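Local coordinates for phist (PDB 4JLE), which binds the virulence factor PfEMP1, probably at its ATS segment through this PHIST domain, and comigrates with it to knobs on the infected red-cell surface, at residues F65-V70 with E78-K83; K57-I62 with F86-M91; K17-E22 with M40-S45. One frame throughout, in Å; residues are numbered along the deposited sequence.

Interaction 1. Residues F65-V70 with E78-K83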
loop_
_atom_site.group_PDB
_atom_site.type_symbol
_atom_site.label_atom_id
_atom_site.label_comp_id
_atom_site.label_asym_id
_atom_site.label_seq_id
_atom_site.Cartn_x
_atom_site.Cartn_y
_atom_site.Cartn_z
ATOM N N PHE B 65 17.449 8.065 11.688
ATOM C CA PHE B 65 17.690 7.665 13.062
ATOM C C PHE B 65 18.367 6.284 13.116
ATOM O O PHE B 65 19.322 6.118 13.872
ATOM C CB PHE B 65 16.376 7.667 13.868
ATOM C CG PHE B 65 16.547 7.177 15.279
ATOM C CD1 PHE B 65 17.042 8.016 16.265
ATOM C CD2 PHE B 65 16.260 5.857 15.612
ATOM C CE1 PHE B 65 17.248 7.548 17.559
ATOM C CE2 PHE B 65 16.470 5.384 16.903
ATOM C CZ PHE B 65 16.975 6.227 17.866
ATOM N N ILE B 66 17.876 5.299 12.325
ATOM C CA ILE B 66 18.428 3.938 12.319
ATOM C C ILE B 66 19.864 3.950 11.746
ATOM O O ILE B 66 20.683 3.103 12.124
ATOM C CB ILE B 66 17.472 2.928 11.590
ATOM C CG1 ILE B 66 16.043 2.927 12.212
ATOM C CG2 ILE B 66 18.036 1.491 11.549
ATOM C CD1 ILE B 66 15.926 2.650 13.778
ATOM N N GLN B 67 20.187 4.957 10.911
ATOM C CA GLN B 67 21.512 5.123 10.325
ATOM C C GLN B 67 22.552 5.321 11.418
ATOM O O GLN B 67 23.645 4.780 11.294
ATOM C CB GLN B 67 21.530 6.280 9.311
ATOM C CG GLN B 67 22.831 6.410 8.500
ATOM C CD GLN B 67 23.249 5.151 7.780
ATOM O OE1 GLN B 67 22.429 4.407 7.244
ATOM N NE2 GLN B 67 24.546 4.901 7.735
ATOM N N SER B 68 22.183 6.009 12.519
ATOM C CA SER B 68 23.047 6.251 13.689
ATOM C C SER B 68 23.466 4.939 14.374
ATOM O O SER B 68 24.601 4.830 14.830
ATOM C CB SER B 68 22.351 7.174 14.694
ATOM O OG SER B 68 21.305 6.535 15.418
ATOM N N ILE B 69 22.549 3.951 14.430
ATOM C CA ILE B 69 22.777 2.632 15.025
ATOM C C ILE B 69 23.613 1.798 14.044
ATOM O O ILE B 69 24.494 1.039 14.466
ATOM C CB ILE B 69 21.412 1.937 15.389
ATOM C CG1 ILE B 69 20.525 2.845 16.308
ATOM C CG2 ILE B 69 21.636 0.514 16.001
ATOM C CD1 ILE B 69 19.068 2.407 16.493
ATOM N N VAL B 70 23.337 1.957 12.727
ATOM C CA VAL B 70 24.040 1.252 11.650
ATOM C C VAL B 70 25.546 1.567 11.722
ATOM O O VAL B 70 26.367 0.643 11.699
ATOM C CB VAL B 70 23.447 1.580 10.260
ATOM C CG1 VAL B 70 24.392 1.161 9.135
ATOM C CG2 VAL B 70 22.085 0.922 10.082
ATOM N N GLU B 78 23.849 -4.560 3.093
ATOM C CA GLU B 78 22.972 -5.641 2.656
ATOM C C GLU B 78 21.833 -5.846 3.669
ATOM O O GLU B 78 20.664 -5.808 3.274
ATOM C CB GLU B 78 23.777 -6.933 2.471
ATOM C CG GLU B 78 23.133 -7.932 1.528
ATOM C CD GLU B 78 23.717 -9.329 1.630
ATOM O OE1 GLU B 78 24.681 -9.629 0.886
ATOM O OE2 GLU B 78 23.224 -10.117 2.469
ATOM N N TYR B 79 22.176 -5.982 4.972
ATOM C CA TYR B 79 21.220 -6.141 6.071
ATOM C C TYR B 79 20.340 -4.876 6.214
ATOM O O TYR B 79 19.117 -4.987 6.295
ATOM C CB TYR B 79 21.943 -6.443 7.392
ATOM C CG TYR B 79 21.016 -6.494 8.586
ATOM C CD1 TYR B 79 20.371 -7.675 8.941
ATOM C CD2 TYR B 79 20.784 -5.361 9.368
ATOM C CE1 TYR B 79 19.518 -7.728 10.041
ATOM C CE2 TYR B 79 19.948 -5.409 10.480
ATOM C CZ TYR B 79 19.293 -6.586 10.794
ATOM O OH TYR B 79 18.472 -6.626 11.887
ATOM N N LYS B 80 20.971 -3.687 6.243
ATOM C CA LYS B 80 20.322 -2.390 6.377
ATOM C C LYS B 80 19.227 -2.168 5.305
ATOM O O LYS B 80 18.098 -1.819 5.656
ATOM C CB LYS B 80 21.375 -1.268 6.303
ATOM C CG LYS B 80 20.801 0.149 6.341
ATOM C CD LYS B 80 21.822 1.160 5.871
ATOM C CE LYS B 80 21.186 2.240 5.038
ATOM N NZ LYS B 80 22.129 3.354 4.773
ATOM N N MET B 81 19.565 -2.365 4.019
ATOM C CA MET B 81 18.661 -2.128 2.905
ATOM C C MET B 81 17.511 -3.120 2.858
ATOM O O MET B 81 16.378 -2.709 2.614
ATOM C CB MET B 81 19.429 -2.119 1.581
ATOM C CG MET B 81 20.405 -0.942 1.468
ATOM S SD MET B 81 19.730 0.709 1.873
ATOM C CE MET B 81 18.660 0.952 0.500
ATOM N N ARG B 82 17.781 -4.397 3.134
ATOM C CA ARG B 82 16.780 -5.466 3.174
ATOM C C ARG B 82 15.740 -5.185 4.274
ATOM O O ARG B 82 14.546 -5.367 4.047
ATOM C CB ARG B 82 17.501 -6.814 3.407
ATOM C CG ARG B 82 16.666 -7.960 3.967
ATOM C CD ARG B 82 17.348 -9.311 3.772
ATOM N NE ARG B 82 18.700 -9.370 4.351
ATOM C CZ ARG B 82 18.983 -9.764 5.591
ATOM N NH1 ARG B 82 18.013 -10.136 6.417
ATOM N NH2 ARG B 82 20.241 -9.790 6.012
ATOM N N LYS B 83 16.200 -4.723 5.443
ATOM C CA LYS B 83 15.329 -4.431 6.576
ATOM C C LYS B 83 14.547 -3.162 6.318
ATOM O O LYS B 83 13.361 -3.137 6.619
ATOM C CB LYS B 83 16.119 -4.361 7.903
ATOM C CG LYS B 83 16.707 -5.691 8.353
ATOM C CD LYS B 83 15.659 -6.713 8.723
ATOM C CE LYS B 83 16.168 -8.128 8.630
ATOM N NZ LYS B 83 15.302 -9.081 9.369
#
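The flat carboxamide of Gln67 meets Lys80 through its oxygen. Lys80 NZ donates a hydrogen bond to Gln67 OE1 over 2.7 Å. The C=O...N angle is 135°, and the ammonium nitrogen sits 35° off the carbonyl plane. It approaches tilted from the plane of the amide. The amide nitrogen is used too: Gln67 NE2 bonds to OE2 of Glu71, one residue past the segment. Bonded through both its oxygen and its nitrogen, the amide is probably fixed in its rotation. The other flat group, the Tyr79 ring, has CG of Lys83 3.7 Å above one face, toward the rim. That ring belongs to the subunit interface. Phe150 of the second subunit meets it edge-to-face, and His153 of the second subunit stacks with it.

Lys80 carries the contact on its own side. Its CG is anti to the backbone N (chi1 176°), which sends the chain across to helix 37-72; a bend at chi3 then turns its end to the amide. On the way, the aliphatic part crosses Val70 at about a right angle. Val70 CG2 lies 4.0 Å from Lys80 CG, and Val70 CG1 is 4.2 Å from Lys80 CD. The carbons thus rest on the buried valine while the charge is carried to Gln67. The carboxylate of Glu71, bonded to the amide nitrogen, probably adds to the pull on the lysine.

The contact lies close to the short turn between helices 37-72 and 77-110. One hydrogen bond and a small apolar contact join the two arms here, in the helical hairpin of a three-helix-bundle PHIST domain.

Interaction 2. Residues K57-I62 with F86-M91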
loop_
_atom_site.group_PDB
_atom_site.type_symbol
_atom_site.label_atom_id
_atom_site.label_comp_id
_atom_site.label_asym_id
_atom_site.label_seq_id
_atom_site.Cartn_x
_atom_site.Cartn_y
_atom_site.Cartn_z
ATOM N N LYS B 57 8.326 11.814 4.482
ATOM C CA LYS B 57 9.214 12.554 5.372
ATOM C C LYS B 57 9.370 11.801 6.719
ATOM O O LYS B 57 10.481 11.766 7.246
ATOM C CB LYS B 57 8.743 13.988 5.614
ATOM C CG LYS B 57 9.004 14.938 4.451
ATOM C CD LYS B 57 8.362 16.292 4.739
ATOM C CE LYS B 57 8.325 17.239 3.566
ATOM N NZ LYS B 57 6.920 17.549 3.191
ATOM N N VAL B 58 8.289 11.172 7.246
ATOM C CA VAL B 58 8.354 10.375 8.480
ATOM C C VAL B 58 9.281 9.167 8.248
ATOM O O VAL B 58 10.149 8.922 9.077
ATOM C CB VAL B 58 6.976 9.925 9.028
ATOM C CG1 VAL B 58 7.133 9.047 10.272
ATOM C CG2 VAL B 58 6.069 11.127 9.309
ATOM N N GLU B 59 9.141 8.458 7.107
ATOM C CA GLU B 59 9.994 7.310 6.777
ATOM C C GLU B 59 11.459 7.692 6.715
ATOM O O GLU B 59 12.289 6.962 7.251
ATOM C CB GLU B 59 9.584 6.671 5.466
ATOM C CG GLU B 59 8.301 5.862 5.550
ATOM C CD GLU B 59 8.059 5.060 4.287
ATOM O OE1 GLU B 59 7.980 3.811 4.374
ATOM O OE2 GLU B 59 7.977 5.685 3.204
ATOM N N GLU B 60 11.775 8.844 6.103
ATOM C CA GLU B 60 13.134 9.389 6.006
ATOM C C GLU B 60 13.712 9.611 7.394
ATOM O O GLU B 60 14.855 9.252 7.650
ATOM C CB GLU B 60 13.129 10.731 5.232
ATOM C CG GLU B 60 13.007 10.596 3.726
ATOM C CD GLU B 60 12.695 11.851 2.915
ATOM O OE1 GLU B 60 12.809 12.975 3.457
ATOM O OE2 GLU B 60 12.323 11.702 1.728
ATOM N N ASN B 61 12.907 10.205 8.286
ATOM C CA ASN B 61 13.293 10.504 9.664
ATOM C C ASN B 61 13.587 9.209 10.442
ATOM O O ASN B 61 14.548 9.187 11.203
ATOM C CB ASN B 61 12.225 11.360 10.365
ATOM C CG ASN B 61 12.119 12.772 9.807
ATOM O OD1 ASN B 61 13.017 13.265 9.109
ATOM N ND2 ASN B 61 11.010 13.455 10.098
ATOM N N ILE B 62 12.801 8.138 10.219
ATOM C CA ILE B 62 13.032 6.849 10.883
ATOM C C ILE B 62 14.369 6.284 10.395
ATOM O O ILE B 62 15.210 5.931 11.210
ATOM C CB ILE B 62 11.856 5.854 10.652
ATOM C CG1 ILE B 62 10.532 6.382 11.264
ATOM C CG2 ILE B 62 12.215 4.452 11.174
ATOM C CD1 ILE B 62 9.248 5.775 10.681
ATOM N N PHE B 86 11.645 -4.035 3.734
ATOM C CA PHE B 86 10.477 -4.677 4.348
ATOM C C PHE B 86 9.709 -3.757 5.317
ATOM O O PHE B 86 8.491 -3.872 5.405
ATOM C CB PHE B 86 10.857 -5.992 5.036
ATOM C CG PHE B 86 11.360 -7.067 4.081
ATOM C CD1 PHE B 86 10.555 -7.539 3.045
ATOM C CD2 PHE B 86 12.595 -7.676 4.278
ATOM C CE1 PHE B 86 11.010 -8.546 2.183
ATOM C CE2 PHE B 86 13.042 -8.697 3.421
ATOM C CZ PHE B 86 12.253 -9.109 2.371
ATOM N N ALA B 87 10.398 -2.841 6.012
ATOM C CA ALA B 87 9.745 -1.896 6.914
ATOM C C ALA B 87 8.879 -0.916 6.116
ATOM O O ALA B 87 7.762 -0.615 6.532
ATOM C CB ALA B 87 10.789 -1.144 7.713
ATOM N N HIS B 88 9.386 -0.459 4.943
ATOM C CA HIS B 88 8.683 0.464 4.051
ATOM C C HIS B 88 7.314 -0.113 3.650
ATOM O O HIS B 88 6.303 0.602 3.680
ATOM C CB HIS B 88 9.527 0.798 2.802
ATOM C CG HIS B 88 8.738 1.506 1.731
ATOM N ND1 HIS B 88 8.236 2.775 1.930
ATOM C CD2 HIS B 88 8.311 1.057 0.525
ATOM C CE1 HIS B 88 7.543 3.058 0.844
ATOM N NE2 HIS B 88 7.570 2.057 -0.029
ATOM N N PHE B 89 7.305 -1.409 3.306
ATOM C CA PHE B 89 6.150 -2.219 2.926
ATOM C C PHE B 89 5.142 -2.343 4.045
ATOM O O PHE B 89 3.935 -2.288 3.820
ATOM C CB PHE B 89 6.628 -3.628 2.541
ATOM C CG PHE B 89 7.383 -3.747 1.227
ATOM C CD1 PHE B 89 6.805 -3.320 0.027
ATOM C CD2 PHE B 89 8.613 -4.394 1.174
ATOM C CE1 PHE B 89 7.478 -3.476 -1.183
ATOM C CE2 PHE B 89 9.296 -4.538 -0.041
ATOM C CZ PHE B 89 8.704 -4.117 -1.216
ATOM N N GLU B 90 5.630 -2.570 5.247
ATOM C CA GLU B 90 4.779 -2.706 6.443
ATOM C C GLU B 90 4.108 -1.357 6.788
ATOM O O GLU B 90 2.910 -1.337 7.066
ATOM C CB GLU B 90 5.600 -3.213 7.617
ATOM C CG GLU B 90 6.140 -4.618 7.397
ATOM C CD GLU B 90 6.762 -5.208 8.643
ATOM O OE1 GLU B 90 8.002 -5.120 8.795
ATOM O OE2 GLU B 90 5.994 -5.691 9.505
ATOM N N MET B 91 4.870 -0.246 6.688
ATOM C CA MET B 91 4.371 1.122 6.934
ATOM C C MET B 91 3.320 1.523 5.890
ATOM O O MET B 91 2.276 2.063 6.277
ATOM C CB MET B 91 5.519 2.129 7.002
ATOM C CG MET B 91 6.377 1.911 8.225
ATOM S SD MET B 91 7.652 3.145 8.521
ATOM C CE MET B 91 8.921 2.657 7.411
#
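Glu59 and His88 reach for each other across the gap between helices 37-72 and 77-110. These two helices run roughly antiparallel and form a hairpin within the three-helix bundle. The local axes are 11.7 Å apart, so side chains must span a fair distance.

The carboxylate of Glu59 comes to the edge of the His88 ring. The planes of the two groups are turned 33° apart. His88 ND1 donates to Glu59 OE1 over 2.7 Å, with an N-H...O angle of 151°. The oxygen accepts on its syn lone pair, the side facing the other carboxylate oxygen, and it lies somewhat out of the ring plane. The ring of His88 is carried out trans to its own backbone nitrogen (chi1 168°), toward helix 37-72, and the rotation about chi2 presents ND1 to Glu59. Glu59 is extended beyond CG and reaches across the gap. It is a buried residue, and the imidazole gives its carboxylate a polar partner. If the imidazole were protonated, the pair would probably be strengthened by opposite charge.

Met91, one turn on from His88, lies alongside Glu59. The two chains slide past each other in opposite directions. Ile62 is passed in the same manner. Met91 also packs on Phe55 and Phe63 of helix 37-72 and on Trp142 of the second subunit, so this layer extends into the dimer interface.

The thioether touches both neighbours. Met91 SD makes the apolar contact, 3.8 Å from Ile62 CD1. The bend at chi3 brings Met91 CE to 3.8 Å from Glu59 CG. The same methyl also lies against the carboxylate, with Met91 CE 3.4 Å from Glu59 OE1.

Interaction 3. Residues K17-E22 with M40-S45. With ACT (acetate ion), chain H.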
loop_
_atom_site.group_PDB
_atom_site.type_symbol
_atom_site.label_atom_id
_atom_site.label_comp_id
_atom_site.label_asym_id
_atom_site.label_seq_id
_atom_site.Cartn_x
_atom_site.Cartn_y
_atom_site.Cartn_z
ATOM N N LYS B 17 1.691 21.707 -11.352
ATOM C CA LYS B 17 0.803 22.178 -10.262
ATOM C C LYS B 17 -0.647 22.453 -10.743
ATOM O O LYS B 17 -0.854 23.165 -11.718
ATOM C CB LYS B 17 1.374 23.430 -9.575
ATOM C CG LYS B 17 1.045 23.474 -8.097
ATOM C CD LYS B 17 1.236 24.865 -7.491
ATOM C CE LYS B 17 1.878 24.829 -6.112
ATOM N NZ LYS B 17 1.057 24.117 -5.084
ATOM N N LYS B 18 -1.622 21.808 -10.080
ATOM C CA LYS B 18 -3.076 21.873 -10.316
ATOM C C LYS B 18 -3.781 22.611 -9.189
ATOM O O LYS B 18 -4.873 23.144 -9.392
ATOM C CB LYS B 18 -3.664 20.444 -10.402
ATOM C CG LYS B 18 -3.529 19.769 -11.757
ATOM C CD LYS B 18 -3.807 18.285 -11.661
ATOM C CE LYS B 18 -4.707 17.820 -12.777
ATOM N NZ LYS B 18 -4.779 16.335 -12.832
ATOM N N TYR B 19 -3.192 22.571 -7.976
ATOM C CA TYR B 19 -3.766 23.188 -6.772
ATOM C C TYR B 19 -2.732 23.926 -5.981
ATOM O O TYR B 19 -1.577 23.521 -5.963
ATOM C CB TYR B 19 -4.408 22.140 -5.822
ATOM C CG TYR B 19 -4.814 20.838 -6.469
ATOM C CD1 TYR B 19 -6.023 20.724 -7.142
ATOM C CD2 TYR B 19 -3.996 19.714 -6.394
ATOM C CE1 TYR B 19 -6.398 19.530 -7.757
ATOM C CE2 TYR B 19 -4.361 18.510 -7.000
ATOM C CZ TYR B 19 -5.560 18.430 -7.696
ATOM O OH TYR B 19 -5.940 17.274 -8.337
ATOM N N THR B 20 -3.156 24.966 -5.265
ATOM C CA THR B 20 -2.316 25.720 -4.333
ATOM C C THR B 20 -2.890 25.488 -2.919
ATOM O O THR B 20 -4.010 24.984 -2.806
ATOM C CB THR B 20 -2.248 27.200 -4.729
ATOM O OG1 THR B 20 -3.445 27.861 -4.322
ATOM C CG2 THR B 20 -2.018 27.399 -6.218
ATOM N N ALA B 21 -2.149 25.851 -1.852
ATOM C CA ALA B 21 -2.664 25.708 -0.484
ATOM C C ALA B 21 -3.739 26.771 -0.207
ATOM O O ALA B 21 -4.750 26.477 0.448
ATOM C CB ALA B 21 -1.534 25.829 0.522
ATOM N N GLU B 22 -3.523 27.987 -0.772
ATOM C CA GLU B 22 -4.380 29.161 -0.667
ATOM C C GLU B 22 -5.746 28.877 -1.281
ATOM O O GLU B 22 -6.750 29.177 -0.644
ATOM C CB GLU B 22 -3.717 30.374 -1.346
ATOM C CG GLU B 22 -4.058 31.717 -0.719
ATOM C CD GLU B 22 -3.027 32.789 -1.017
ATOM O OE1 GLU B 22 -3.214 33.529 -2.010
ATOM O OE2 GLU B 22 -2.013 32.859 -0.282
ATOM N N MET B 40 -14.959 19.088 -3.919
ATOM C CA MET B 40 -14.658 18.053 -2.916
ATOM C C MET B 40 -13.539 17.154 -3.399
ATOM O O MET B 40 -12.652 16.806 -2.619
ATOM C CB MET B 40 -15.908 17.212 -2.595
ATOM C CG MET B 40 -17.021 18.019 -1.856
ATOM S SD MET B 40 -18.314 16.889 -1.250
ATOM C CE MET B 40 -19.594 17.015 -2.578
ATOM N N ASN B 41 -13.547 16.828 -4.709
ATOM C CA ASN B 41 -12.542 15.977 -5.327
ATOM C C ASN B 41 -11.199 16.697 -5.383
ATOM O O ASN B 41 -10.190 16.111 -5.004
ATOM C CB ASN B 41 -13.008 15.511 -6.716
ATOM C CG ASN B 41 -14.138 14.489 -6.707
ATOM O OD1 ASN B 41 -14.553 13.973 -5.661
ATOM N ND2 ASN B 41 -14.655 14.168 -7.881
ATOM N N ILE B 42 -11.197 17.985 -5.770
ATOM C CA ILE B 42 -9.982 18.811 -5.799
ATOM C C ILE B 42 -9.357 18.785 -4.410
ATOM O O ILE B 42 -8.159 18.529 -4.301
ATOM C CB ILE B 42 -10.303 20.283 -6.285
ATOM C CG1 ILE B 42 -10.490 20.330 -7.808
ATOM C CG2 ILE B 42 -9.233 21.324 -5.790
ATOM C CD1 ILE B 42 -11.289 21.500 -8.326
ATOM N N ILE B 43 -10.165 19.036 -3.351
ATOM C CA ILE B 43 -9.657 19.113 -1.979
ATOM C C ILE B 43 -9.108 17.742 -1.533
ATOM O O ILE B 43 -8.040 17.696 -0.928
ATOM C CB ILE B 43 -10.736 19.677 -0.978
ATOM C CG1 ILE B 43 -11.036 21.170 -1.252
ATOM C CG2 ILE B 43 -10.287 19.524 0.492
ATOM C CD1 ILE B 43 -12.354 21.683 -0.624
ATOM N N PHE B 44 -9.810 16.643 -1.853
ATOM C CA PHE B 44 -9.349 15.333 -1.429
ATOM C C PHE B 44 -8.077 14.936 -2.171
ATOM O O PHE B 44 -7.222 14.309 -1.556
ATOM C CB PHE B 44 -10.448 14.259 -1.552
ATOM C CG PHE B 44 -11.443 14.264 -0.401
ATOM C CD1 PHE B 44 -11.006 14.223 0.925
ATOM C CD2 PHE B 44 -12.818 14.255 -0.642
ATOM C CE1 PHE B 44 -11.928 14.220 1.987
ATOM C CE2 PHE B 44 -13.733 14.222 0.415
ATOM C CZ PHE B 44 -13.281 14.221 1.722
ATOM N N SER B 45 -7.924 15.347 -3.468
ATOM C CA SER B 45 -6.708 15.081 -4.257
ATOM C C SER B 45 -5.517 15.795 -3.630
ATOM O O SER B 45 -4.473 15.189 -3.447
ATOM C CB SER B 45 -6.884 15.529 -5.700
ATOM O OG SER B 45 -7.779 14.670 -6.383
HETATM C C ACT H . -0.376 19.314 -8.291
HETATM O O ACT H . 0.870 19.291 -8.393
HETATM O OXT ACT H . -1.017 20.288 -7.819
HETATM C CH3 ACT H . -1.160 18.064 -8.782
#
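Tyr19 turns its ring to Ile42 and Ser45 through a first torsion that is nearly eclipsed, chi1 -23°. The second torsion, chi2 -82°, stands the ring almost square to the chain that bears it. On helix 37-72, Ile42 holds CG2 beside its own carbonyl carbon, so the methyl and the carbonyl oxygen both come up to the tyrosine. Tyr19 CD1 is 3.5 Å from Ile42 CG2, and the two side chains approach at a slant. Ile42 O lies 4.0 Å above one face of the Tyr19 ring, toward the rim. The opposite face has Lys18 CB over its centre, 3.7 Å above the plane. At the far end, Tyr19 OH comes within 3.3 Å of Ser45 CB. The Ser45 hydroxyl itself bonds back to Asn41 O in the same helix.

The contact lays the turn before helix 21-28 against the first part of helix 37-72, one of the long helices of the PHIST three-helix bundle. Thr20 is the N-cap of helix 21-28; its OG1 bonds to Glu23 N. Ile24 of that helix packs on both Tyr19 and Ile42. Phe44 faces elsewhere, meeting Phe107 and Phe120 of the second subunit edge-to-face.

The turn is also bound by its own polar atoms. Lys17 curls round and gives NZ to Tyr19 O over 2.8 Å, in the carbonyl plane and on a lone pair. An acetate ion, probably from the crystallisation liquor, takes two backbone N-H groups on one oxygen. Lys18 N to OXT is 2.8 Å and nearly straight at 170°; Tyr19 N to OXT is longer at 3.2 Å.

All three interactions use helix 37-72. Interaction 3 comes first along the chain and joins the turn before helix 21-28 to the early part of that helix. Interactions 1 and 2 follow, and both pair it with helix 77-110. Interaction 1 is the inner of the two, nearer the hairpin turn, and interaction 2 lies farther from it; their centres are about 12 Å apart. The centres of interactions 2 and 3 are about 26 Å apart, and those of 1 and 3 about 36 Å, on opposite sides of the chain's centre. One long helix thus links the N-terminal turn to the hairpin, and all three sites also touch the second subunit.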